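Local coordinates for putative peptidase (Bacteroides fragilis, PDB 5DYN), which cleaves proteins as a cysteine protease of the clostripain (C11) family and probably activates the Bacteroides fragilis toxin by proteolysis, at residues Pro64-Val69 against Tyr87-Ser92; Ala78-Ala83 against Met185-Ser190; Glu179-Val184 against Asp207-Ser212. All blocks are in the same frame, centred on the assembly; numbering follows the deposited sequence.

In the fold
The chain is the C-terminal part of a longer protein and belongs to the clostripain family. Contacts 1 and 2 share helix 78-92, which packs beside the mixed five-strand sheet. Contact 2 sets this helix against strand 185-196. Contact 1 lies further along the helix, about 12 Å away between centres, and Y87 touches Y187 between them. Contact 3 joins helix 172-182, which runs into the strand, to the loop 207-212 on which W188 packs. Its centre is about 13 Å from that of contact 2 and about 23 Å from that of contact 1. Along the chain, contact 2 interleaves with both others, while contact 1 closes before contact 3 opens.

Contact 1 (Pro64-Val69 against Tyr87-Ser92); sequences PYQTVV and YDYYQS. With NA (sodium ion), chain F.
P64 packs its ring on Y89. The main interaction is a CH-pi contact. P64 CB sits over one face of the Y89 ring, 3.8 Å from the centroid and 22° off the ring normal. It lies toward the rim, and the nearest ring atom is Y89 CD1, 3.6 Å from P64 CB. The Y89 ring takes this place because CG is anti to the backbone N (chi1 -174°), which swings it toward the proline. Q66 adds a second contact with this ring. Its amide approaches obliquely, with its plane almost perpendicular to the ring (88°). R93 makes a cation-pi contact with Y89 as well.

The apolar packing extends to Y90. P64 CD lies 4.2 Å from Y90 CE2, a looser touch. The hydroxyl of Y90 is hydrogen-bonded to the carbonyl of G62, just before the segment, and its ring meets W105 edge-to-face.

The N-cap carbonyl is used three times. P64 is the N-cap residue of helix 65-72. Its O accepts from T67 N and V68 N and from T67 OG1, which lies 3.0 Å from P64 O in the carbonyl plane.

Y90 O binds a sodium ion at 3.0 Å, and W105 and G108 belong to the same site. The contact sets the proline N-cap of helix 65-72 on a tyrosine of helix 78-92, in the helical layer beside the mixed sheet of the clostripain-family domain.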
loop_
_atom_site.group_PDB
_atom_site.type_symbol
_atom_site.label_atom_id
_atom_site.label_comp_id
_atom_site.label_asym_id
_atom_site.label_seq_id
_atom_site.Cartn_x
_atom_site.Cartn_y
_atom_site.Cartn_z
ATOM N N PRO B 64 -14.080 0.399 2.689
ATOM C CA PRO B 64 -15.389 0.080 3.266
ATOM C C PRO B 64 -15.256 -1.118 4.192
ATOM O O PRO B 64 -15.590 -2.240 3.811
ATOM C CB PRO B 64 -16.245 -0.247 2.042
ATOM C CG PRO B 64 -15.263 -0.765 1.044
ATOM C CD PRO B 64 -13.996 0.017 1.268
ATOM N N TYR B 65 -14.764 -0.877 5.401
ATOM C CA TYR B 65 -14.427 -1.959 6.321
ATOM C C TYR B 65 -15.638 -2.781 6.756
ATOM O O TYR B 65 -15.485 -3.807 7.414
ATOM C CB TYR B 65 -13.701 -1.399 7.549
ATOM C CG TYR B 65 -12.281 -0.966 7.253
ATOM C CD1 TYR B 65 -11.262 -1.903 7.129
ATOM C CD2 TYR B 65 -11.959 0.376 7.093
ATOM C CE1 TYR B 65 -9.964 -1.517 6.851
ATOM C CE2 TYR B 65 -10.662 0.771 6.817
ATOM C CZ TYR B 65 -9.668 -0.180 6.697
ATOM O OH TYR B 65 -8.374 0.204 6.422
ATOM N N GLN B 66 -16.838 -2.342 6.386
ATOM C CA GLN B 66 -18.027 -3.141 6.646
ATOM C C GLN B 66 -18.050 -4.355 5.717
ATOM O O GLN B 66 -18.632 -5.387 6.047
ATOM C CB GLN B 66 -19.303 -2.309 6.482
ATOM C CG GLN B 66 -19.514 -1.722 5.099
ATOM C CD GLN B 66 -18.983 -0.308 4.973
ATOM O OE1 GLN B 66 -18.027 0.074 5.646
ATOM N NE2 GLN B 66 -19.608 0.480 4.108
ATOM N N THR B 67 -17.401 -4.232 4.561
ATOM C CA THR B 67 -17.296 -5.347 3.624
ATOM C C THR B 67 -15.864 -5.869 3.515
ATOM O O THR B 67 -15.649 -7.042 3.202
ATOM C CB THR B 67 -17.782 -4.956 2.222
ATOM O OG1 THR B 67 -16.926 -3.943 1.682
ATOM C CG2 THR B 67 -19.213 -4.437 2.277
ATOM N N VAL B 68 -14.888 -5.003 3.778
ATOM C CA VAL B 68 -13.483 -5.392 3.694
ATOM C C VAL B 68 -13.107 -6.330 4.840
ATOM O O VAL B 68 -12.363 -7.295 4.643
ATOM C CB VAL B 68 -12.547 -4.160 3.699
ATOM C CG1 VAL B 68 -11.089 -4.592 3.761
ATOM C CG2 VAL B 68 -12.786 -3.312 2.465
ATOM N N VAL B 69 -13.630 -6.059 6.033
ATOM C CA VAL B 69 -13.346 -6.920 7.179
ATOM C C VAL B 69 -13.802 -8.367 6.926
ATOM O O VAL B 69 -13.027 -9.291 7.159
ATOM C CB VAL B 69 -13.982 -6.373 8.486
ATOM C CG1 VAL B 69 -14.161 -7.483 9.503
ATOM C CG2 VAL B 69 -13.136 -5.250 9.062
ATOM N N TYR B 87 -12.910 -1.884 -4.344
ATOM C CA TYR B 87 -13.228 -1.303 -5.644
ATOM C C TYR B 87 -14.730 -1.204 -5.899
ATOM O O TYR B 87 -15.218 -0.152 -6.312
ATOM C CB TYR B 87 -12.580 -2.109 -6.769
ATOM C CG TYR B 87 -13.001 -1.615 -8.136
ATOM C CD1 TYR B 87 -12.463 -0.451 -8.665
ATOM C CD2 TYR B 87 -13.957 -2.294 -8.886
ATOM C CE1 TYR B 87 -12.849 0.017 -9.904
ATOM C CE2 TYR B 87 -14.348 -1.833 -10.128
ATOM C CZ TYR B 87 -13.789 -0.675 -10.631
ATOM O OH TYR B 87 -14.167 -0.200 -11.867
ATOM N N ASP B 88 -15.450 -2.301 -5.671
ATOM C CA ASP B 88 -16.882 -2.364 -5.969
ATOM C C ASP B 88 -17.667 -1.280 -5.242
ATOM O O ASP B 88 -18.632 -0.735 -5.781
ATOM C CB ASP B 88 -17.451 -3.740 -5.611
ATOM C CG ASP B 88 -17.042 -4.816 -6.600
ATOM O OD1 ASP B 88 -16.729 -4.471 -7.760
ATOM O OD2 ASP B 88 -17.037 -6.007 -6.221
ATOM N N TYR B 89 -17.244 -0.967 -4.022
ATOM C CA TYR B 89 -17.908 0.047 -3.212
ATOM C C TYR B 89 -17.849 1.418 -3.867
ATOM O O TYR B 89 -18.864 2.109 -3.984
ATOM C CB TYR B 89 -17.276 0.115 -1.823
ATOM C CG TYR B 89 -17.996 1.035 -0.865
ATOM C CD1 TYR B 89 -19.031 0.563 -0.070
ATOM C CD2 TYR B 89 -17.637 2.374 -0.749
ATOM C CE1 TYR B 89 -19.693 1.396 0.813
ATOM C CE2 TYR B 89 -18.297 3.217 0.129
ATOM C CZ TYR B 89 -19.323 2.721 0.908
ATOM O OH TYR B 89 -19.983 3.548 1.788
ATOM N N TYR B 90 -16.654 1.809 -4.294
ATOM C CA TYR B 90 -16.454 3.141 -4.848
ATOM C C TYR B 90 -16.908 3.235 -6.297
ATOM O O TYR B 90 -17.221 4.325 -6.777
ATOM C CB TYR B 90 -14.987 3.556 -4.735
ATOM C CG TYR B 90 -14.570 3.970 -3.342
ATOM C CD1 TYR B 90 -14.652 5.296 -2.941
ATOM C CD2 TYR B 90 -14.081 3.039 -2.434
ATOM C CE1 TYR B 90 -14.267 5.683 -1.672
ATOM C CE2 TYR B 90 -13.692 3.417 -1.163
ATOM C CZ TYR B 90 -13.786 4.740 -0.787
ATOM O OH TYR B 90 -13.404 5.123 0.478
ATOM N N GLN B 91 -16.945 2.106 -6.996
ATOM C CA GLN B 91 -17.392 2.128 -8.385
ATOM C C GLN B 91 -18.917 2.233 -8.440
ATOM O O GLN B 91 -19.473 2.789 -9.385
ATOM C CB GLN B 91 -16.888 0.893 -9.147
ATOM C CG GLN B 91 -17.628 -0.405 -8.867
ATOM C CD GLN B 91 -18.855 -0.591 -9.745
ATOM O OE1 GLN B 91 -19.047 0.129 -10.727
ATOM N NE2 GLN B 91 -19.697 -1.556 -9.386
ATOM N N SER B 92 -19.583 1.711 -7.413
ATOM C CA SER B 92 -21.038 1.767 -7.334
ATOM C C SER B 92 -21.512 3.195 -7.115
ATOM O O SER B 92 -22.590 3.582 -7.565
ATOM C CB SER B 92 -21.551 0.867 -6.208
ATOM O OG SER B 92 -21.289 -0.496 -6.489
HETATM NA NA NA F . -17.026 7.167 -5.987
#

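Contact 2 (Ala78-Ala83 against Met185-Ser190); sequences AALKIA and MVYWKS
A83 and Y187 meet at the centre of this contact. The methyl A83 CB lies over one face of the tyrosine ring, 3.9 Å from the centroid and 22° off the normal. This is a CH-pi contact, shifted toward the rim, with A83 CB 3.6 Å from Y187 CD1. One helical turn earlier, L80 reaches across with its CD2 branch. L80 CD2 lies 3.7 Å from Y187 CB and comes to the ring obliquely. The same methyl touches V186, with L80 CD2 4.1 Å from V186 CG2.

Torsions explain the fit. Y187 CG is anti to the backbone N (chi1 -177°). This carries the ring from beside L80 CD2, which sits at Y187 CB, obliquely across to A83, where CD1 and CE1 meet the methyl. L80 has CG beside its own backbone N. Its CD1 is the branch anti to CA (chi2 176°), and CD2, the other branch, turns to the strand.

The next shell sets both partners in place. V186 and Y187 both face V113 of the neighbouring strand 110-115 and form a classic beta bulge there, with backbone bonds to that residue. A83 also packs on V111 and V113, so the helix rests on two adjacent strands of the mixed sheet. In the same helix, I82 packs on F27 and F29 of strand 25-31 and on A71 and M72 of helix 65-72.

The helix bonds and the sheet bonds hold the backbones separately. Between the segments the contact is apolar and CH-pi, so dispersion and side-chain shape, rather than charge or bond direction, probably hold helix and strand together.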
loop_
_atom_site.group_PDB
_atom_site.type_symbol
_atom_site.label_atom_id
_atom_site.label_comp_id
_atom_site.label_asym_id
_atom_site.label_seq_id
_atom_site.Cartn_x
_atom_site.Cartn_y
_atom_site.Cartn_z
ATOM N N ALA B 78 -8.409 -14.011 0.108
ATOM C CA ALA B 78 -8.741 -12.827 0.885
ATOM C C ALA B 78 -8.225 -11.572 0.191
ATOM O O ALA B 78 -8.943 -10.580 0.086
ATOM C CB ALA B 78 -8.171 -12.937 2.289
ATOM N N ALA B 79 -6.989 -11.634 -0.298
ATOM C CA ALA B 79 -6.348 -10.487 -0.935
ATOM C C ALA B 79 -7.163 -9.977 -2.117
ATOM O O ALA B 79 -7.375 -8.774 -2.260
ATOM C CB ALA B 79 -4.940 -10.846 -1.378
ATOM N N LEU B 80 -7.630 -10.898 -2.953
ATOM C CA LEU B 80 -8.461 -10.531 -4.096
ATOM C C LEU B 80 -9.809 -9.991 -3.637
ATOM O O LEU B 80 -10.323 -9.019 -4.191
ATOM C CB LEU B 80 -8.666 -11.731 -5.022
ATOM C CG LEU B 80 -7.471 -12.160 -5.873
ATOM C CD1 LEU B 80 -7.806 -13.422 -6.649
ATOM C CD2 LEU B 80 -7.058 -11.041 -6.817
ATOM N N LYS B 81 -10.377 -10.626 -2.618
ATOM C CA LYS B 81 -11.678 -10.226 -2.112
ATOM C C LYS B 81 -11.602 -8.867 -1.419
ATOM O O LYS B 81 -12.531 -8.068 -1.521
ATOM C CB LYS B 81 -12.230 -11.294 -1.170
ATOM C CG LYS B 81 -12.692 -12.550 -1.897
ATOM C CD LYS B 81 -12.861 -13.716 -0.945
ATOM C CE LYS B 81 -13.432 -14.934 -1.650
ATOM N NZ LYS B 81 -14.820 -14.690 -2.135
ATOM N N ILE B 82 -10.493 -8.603 -0.731
ATOM C CA ILE B 82 -10.250 -7.286 -0.141
ATOM C C ILE B 82 -10.253 -6.204 -1.219
ATOM O O ILE B 82 -10.928 -5.180 -1.089
ATOM C CB ILE B 82 -8.907 -7.232 0.616
ATOM C CG1 ILE B 82 -8.958 -8.097 1.877
ATOM C CG2 ILE B 82 -8.562 -5.796 0.993
ATOM C CD1 ILE B 82 -7.600 -8.331 2.507
ATOM N N ALA B 83 -9.501 -6.445 -2.287
ATOM C CA ALA B 83 -9.389 -5.492 -3.383
ATOM C C ALA B 83 -10.721 -5.272 -4.092
ATOM O O ALA B 83 -11.126 -4.130 -4.322
ATOM C CB ALA B 83 -8.342 -5.954 -4.376
ATOM N N MET B 185 0.996 -8.532 -11.079
ATOM C CA MET B 185 -0.300 -7.919 -10.804
ATOM C C MET B 185 -1.432 -8.909 -11.054
ATOM O O MET B 185 -1.782 -9.198 -12.198
ATOM C CB MET B 185 -0.493 -6.660 -11.648
ATOM C CG MET B 185 0.567 -5.606 -11.401
ATOM S SD MET B 185 0.800 -5.284 -9.640
ATOM C CE MET B 185 -0.775 -4.541 -9.214
ATOM N N VAL B 186 -1.999 -9.427 -9.972
ATOM C CA VAL B 186 -3.081 -10.394 -10.064
ATOM C C VAL B 186 -4.444 -9.704 -10.030
ATOM O O VAL B 186 -5.467 -10.311 -10.348
ATOM C CB VAL B 186 -2.999 -11.428 -8.929
ATOM C CG1 VAL B 186 -1.724 -12.244 -9.059
ATOM C CG2 VAL B 186 -3.060 -10.737 -7.576
ATOM N N TYR B 187 -4.450 -8.434 -9.643
ATOM C CA TYR B 187 -5.673 -7.641 -9.633
ATOM C C TYR B 187 -5.362 -6.184 -9.934
ATOM O O TYR B 187 -4.414 -5.619 -9.391
ATOM C CB TYR B 187 -6.390 -7.756 -8.283
ATOM C CG TYR B 187 -7.717 -7.022 -8.219
ATOM C CD1 TYR B 187 -7.772 -5.659 -7.936
ATOM C CD2 TYR B 187 -8.916 -7.692 -8.432
ATOM C CE1 TYR B 187 -8.980 -4.986 -7.879
ATOM C CE2 TYR B 187 -10.132 -7.028 -8.372
ATOM C CZ TYR B 187 -10.157 -5.674 -8.094
ATOM O OH TYR B 187 -11.358 -5.004 -8.033
ATOM N N TRP B 188 -6.170 -5.580 -10.797
ATOM C CA TRP B 188 -6.063 -4.156 -11.083
ATOM C C TRP B 188 -7.363 -3.644 -11.681
ATOM O O TRP B 188 -7.699 -3.946 -12.826
ATOM C CB TRP B 188 -4.892 -3.870 -12.023
ATOM C CG TRP B 188 -4.831 -2.452 -12.520
ATOM C CD1 TRP B 188 -4.820 -2.041 -13.822
ATOM C CD2 TRP B 188 -4.775 -1.258 -11.725
ATOM N NE1 TRP B 188 -4.757 -0.670 -13.888
ATOM C CE2 TRP B 188 -4.728 -0.166 -12.615
ATOM C CE3 TRP B 188 -4.758 -1.008 -10.348
ATOM C CZ2 TRP B 188 -4.666 1.155 -12.174
ATOM C CZ3 TRP B 188 -4.697 0.306 -9.913
ATOM C CH2 TRP B 188 -4.648 1.369 -10.825
ATOM N N LYS B 189 -8.098 -2.879 -10.884
ATOM C CA LYS B 189 -9.349 -2.286 -11.329
ATOM C C LYS B 189 -9.376 -0.811 -10.969
ATOM O O LYS B 189 -8.893 -0.409 -9.905
ATOM C CB LYS B 189 -10.547 -3.009 -10.710
ATOM C CG LYS B 189 -10.741 -4.426 -11.212
ATOM C CD LYS B 189 -11.333 -4.433 -12.608
ATOM C CE LYS B 189 -12.749 -3.879 -12.600
ATOM N NZ LYS B 189 -13.401 -3.989 -13.934
ATOM N N SER B 190 -9.932 -0.006 -11.863
ATOM C CA SER B 190 -10.032 1.424 -11.632
ATOM C C SER B 190 -11.246 2.017 -12.319
ATOM O O SER B 190 -11.618 1.603 -13.415
ATOM C CB SER B 190 -8.773 2.141 -12.120
ATOM O OG SER B 190 -8.885 3.542 -11.920
#

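Contact 3 (Glu179-Val184 against Asp207-Ser212); sequences EAFDKV and DAKGLS. With NA (sodium ion), chain H; NA (sodium ion), chain I; NA (sodium ion), chain J.
F181 points its ring edge at the loop 207-212. Two side chains meet that edge near the ring plane, one from each side. K209 CB lies 3.5 Å from F181 CE2. L211 CD2 lies 3.9 Å from F181 CE1. The K209 and L211 side chains each run at a slant to that of F181. F181 CG is anti to the backbone N (chi1 -180°), and this extends the ring away from its helix into the loop. L211 CD2 reaches V184 CG1 more loosely, at 4.4 Å.

The contact is buried and joins the end of helix 172-182 to the irregular loop that leads into the short strand 212-213. Helices 119-127 and 160-167 close in around it: F181 packs on L122 and L160, and V184 on L119.

K209 touches the ring only with its early carbons. Its chain then bends at chi2 (-51°) and again at chi4, and the amine turns back to its own loop. K209 NZ donates to D207 O at 2.7 Å, tilted 23° from the carbonyl plane. It also forms a salt bridge with D161. G210 follows with a positive phi, a backbone shape that suits glycine.

Three sodium ions lie at the margins, bound by A180 O with E118, by D207 OD1 with G144, and by S212 OG with the carbonyls of F34 and P55.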
loop_
_atom_site.group_PDB
_atom_site.type_symbol
_atom_site.label_atom_id
_atom_site.label_comp_id
_atom_site.label_asym_id
_atom_site.label_seq_id
_atom_site.Cartn_x
_atom_site.Cartn_y
_atom_site.Cartn_z
ATOM N N GLU B 179 6.053 -10.748 -19.915
ATOM C CA GLU B 179 5.760 -12.096 -19.434
ATOM C C GLU B 179 6.013 -12.203 -17.935
ATOM O O GLU B 179 5.230 -12.809 -17.204
ATOM C CB GLU B 179 6.599 -13.137 -20.182
ATOM C CG GLU B 179 6.190 -13.345 -21.633
ATOM C CD GLU B 179 6.933 -14.491 -22.296
ATOM O OE1 GLU B 179 8.172 -14.569 -22.152
ATOM O OE2 GLU B 179 6.272 -15.318 -22.962
ATOM N N ALA B 180 7.110 -11.606 -17.486
ATOM C CA ALA B 180 7.473 -11.643 -16.077
ATOM C C ALA B 180 6.565 -10.743 -15.249
ATOM O O ALA B 180 6.259 -11.054 -14.097
ATOM C CB ALA B 180 8.922 -11.239 -15.896
ATOM N N PHE B 181 6.135 -9.631 -15.837
ATOM C CA PHE B 181 5.290 -8.675 -15.129
ATOM C C PHE B 181 3.863 -9.189 -14.982
ATOM O O PHE B 181 3.199 -8.915 -13.983
ATOM C CB PHE B 181 5.283 -7.320 -15.844
ATOM C CG PHE B 181 4.431 -6.285 -15.162
ATOM C CD1 PHE B 181 4.917 -5.579 -14.070
ATOM C CD2 PHE B 181 3.148 -6.018 -15.609
ATOM C CE1 PHE B 181 4.136 -4.626 -13.437
ATOM C CE2 PHE B 181 2.360 -5.067 -14.979
ATOM C CZ PHE B 181 2.856 -4.369 -13.893
ATOM N N ASP B 182 3.396 -9.931 -15.982
ATOM C CA ASP B 182 2.048 -10.490 -15.959
ATOM C C ASP B 182 1.812 -11.363 -14.729
ATOM O O ASP B 182 0.678 -11.518 -14.278
ATOM C CB ASP B 182 1.786 -11.303 -17.229
ATOM C CG ASP B 182 1.449 -10.430 -18.422
ATOM O OD1 ASP B 182 1.057 -9.263 -18.215
ATOM O OD2 ASP B 182 1.569 -10.914 -19.567
ATOM N N LYS B 183 2.889 -11.919 -14.186
ATOM C CA LYS B 183 2.805 -12.807 -13.033
ATOM C C LYS B 183 2.756 -12.041 -11.707
ATOM O O LYS B 183 2.628 -12.643 -10.641
ATOM C CB LYS B 183 3.995 -13.769 -13.029
ATOM C CG LYS B 183 4.037 -14.717 -14.217
ATOM C CD LYS B 183 5.442 -15.254 -14.426
ATOM C CE LYS B 183 5.420 -16.676 -14.963
ATOM N NZ LYS B 183 6.744 -17.338 -14.803
ATOM N N VAL B 184 2.855 -10.717 -11.773
ATOM C CA VAL B 184 2.934 -9.906 -10.564
ATOM C C VAL B 184 1.581 -9.318 -10.181
ATOM O O VAL B 184 1.076 -9.568 -9.083
ATOM C CB VAL B 184 3.953 -8.763 -10.718
ATOM C CG1 VAL B 184 3.985 -7.905 -9.458
ATOM C CG2 VAL B 184 5.333 -9.323 -11.015
ATOM N N ASP B 207 -4.425 1.734 -20.167
ATOM C CA ASP B 207 -3.342 0.773 -20.346
ATOM C C ASP B 207 -2.410 0.709 -19.135
ATOM O O ASP B 207 -1.409 -0.005 -19.151
ATOM C CB ASP B 207 -2.536 1.096 -21.610
ATOM C CG ASP B 207 -2.003 2.517 -21.625
ATOM O OD1 ASP B 207 -2.104 3.214 -20.593
ATOM O OD2 ASP B 207 -1.469 2.935 -22.674
ATOM N N ALA B 208 -2.737 1.466 -18.090
ATOM C CA ALA B 208 -2.000 1.372 -16.836
ATOM C C ALA B 208 -2.243 -0.003 -16.213
ATOM O O ALA B 208 -3.308 -0.593 -16.398
ATOM C CB ALA B 208 -2.411 2.478 -15.883
ATOM N N LYS B 209 -1.259 -0.515 -15.481
ATOM C CA LYS B 209 -1.357 -1.867 -14.947
ATOM C C LYS B 209 -1.433 -1.892 -13.421
ATOM O O LYS B 209 -1.658 -2.947 -12.828
ATOM C CB LYS B 209 -0.178 -2.712 -15.431
ATOM C CG LYS B 209 -0.034 -2.774 -16.949
ATOM C CD LYS B 209 -1.332 -3.168 -17.635
ATOM C CE LYS B 209 -1.098 -3.543 -19.094
ATOM N NZ LYS B 209 -0.468 -2.440 -19.872
ATOM N N GLY B 210 -1.239 -0.737 -12.790
ATOM C CA GLY B 210 -1.486 -0.603 -11.363
ATOM C C GLY B 210 -0.303 -0.733 -10.419
ATOM O O GLY B 210 -0.485 -0.790 -9.204
ATOM N N LEU B 211 0.905 -0.781 -10.969
ATOM C CA LEU B 211 2.112 -0.821 -10.150
ATOM C C LEU B 211 3.033 0.317 -10.555
ATOM O O LEU B 211 3.414 0.427 -11.721
ATOM C CB LEU B 211 2.831 -2.163 -10.289
ATOM C CG LEU B 211 4.038 -2.385 -9.372
ATOM C CD1 LEU B 211 3.605 -2.465 -7.913
ATOM C CD2 LEU B 211 4.808 -3.634 -9.777
ATOM N N SER B 212 3.387 1.166 -9.596
ATOM C CA SER B 212 4.157 2.360 -9.914
ATOM C C SER B 212 5.660 2.120 -9.863
ATOM O O SER B 212 6.134 1.143 -9.282
ATOM C CB SER B 212 3.798 3.501 -8.964
ATOM O OG SER B 212 4.414 3.315 -7.705
HETATM NA NA NA H . 7.581 -12.680 -12.568
HETATM NA NA NA I . -0.413 5.223 -19.968
HETATM NA NA NA J . 2.840 4.652 -5.958
#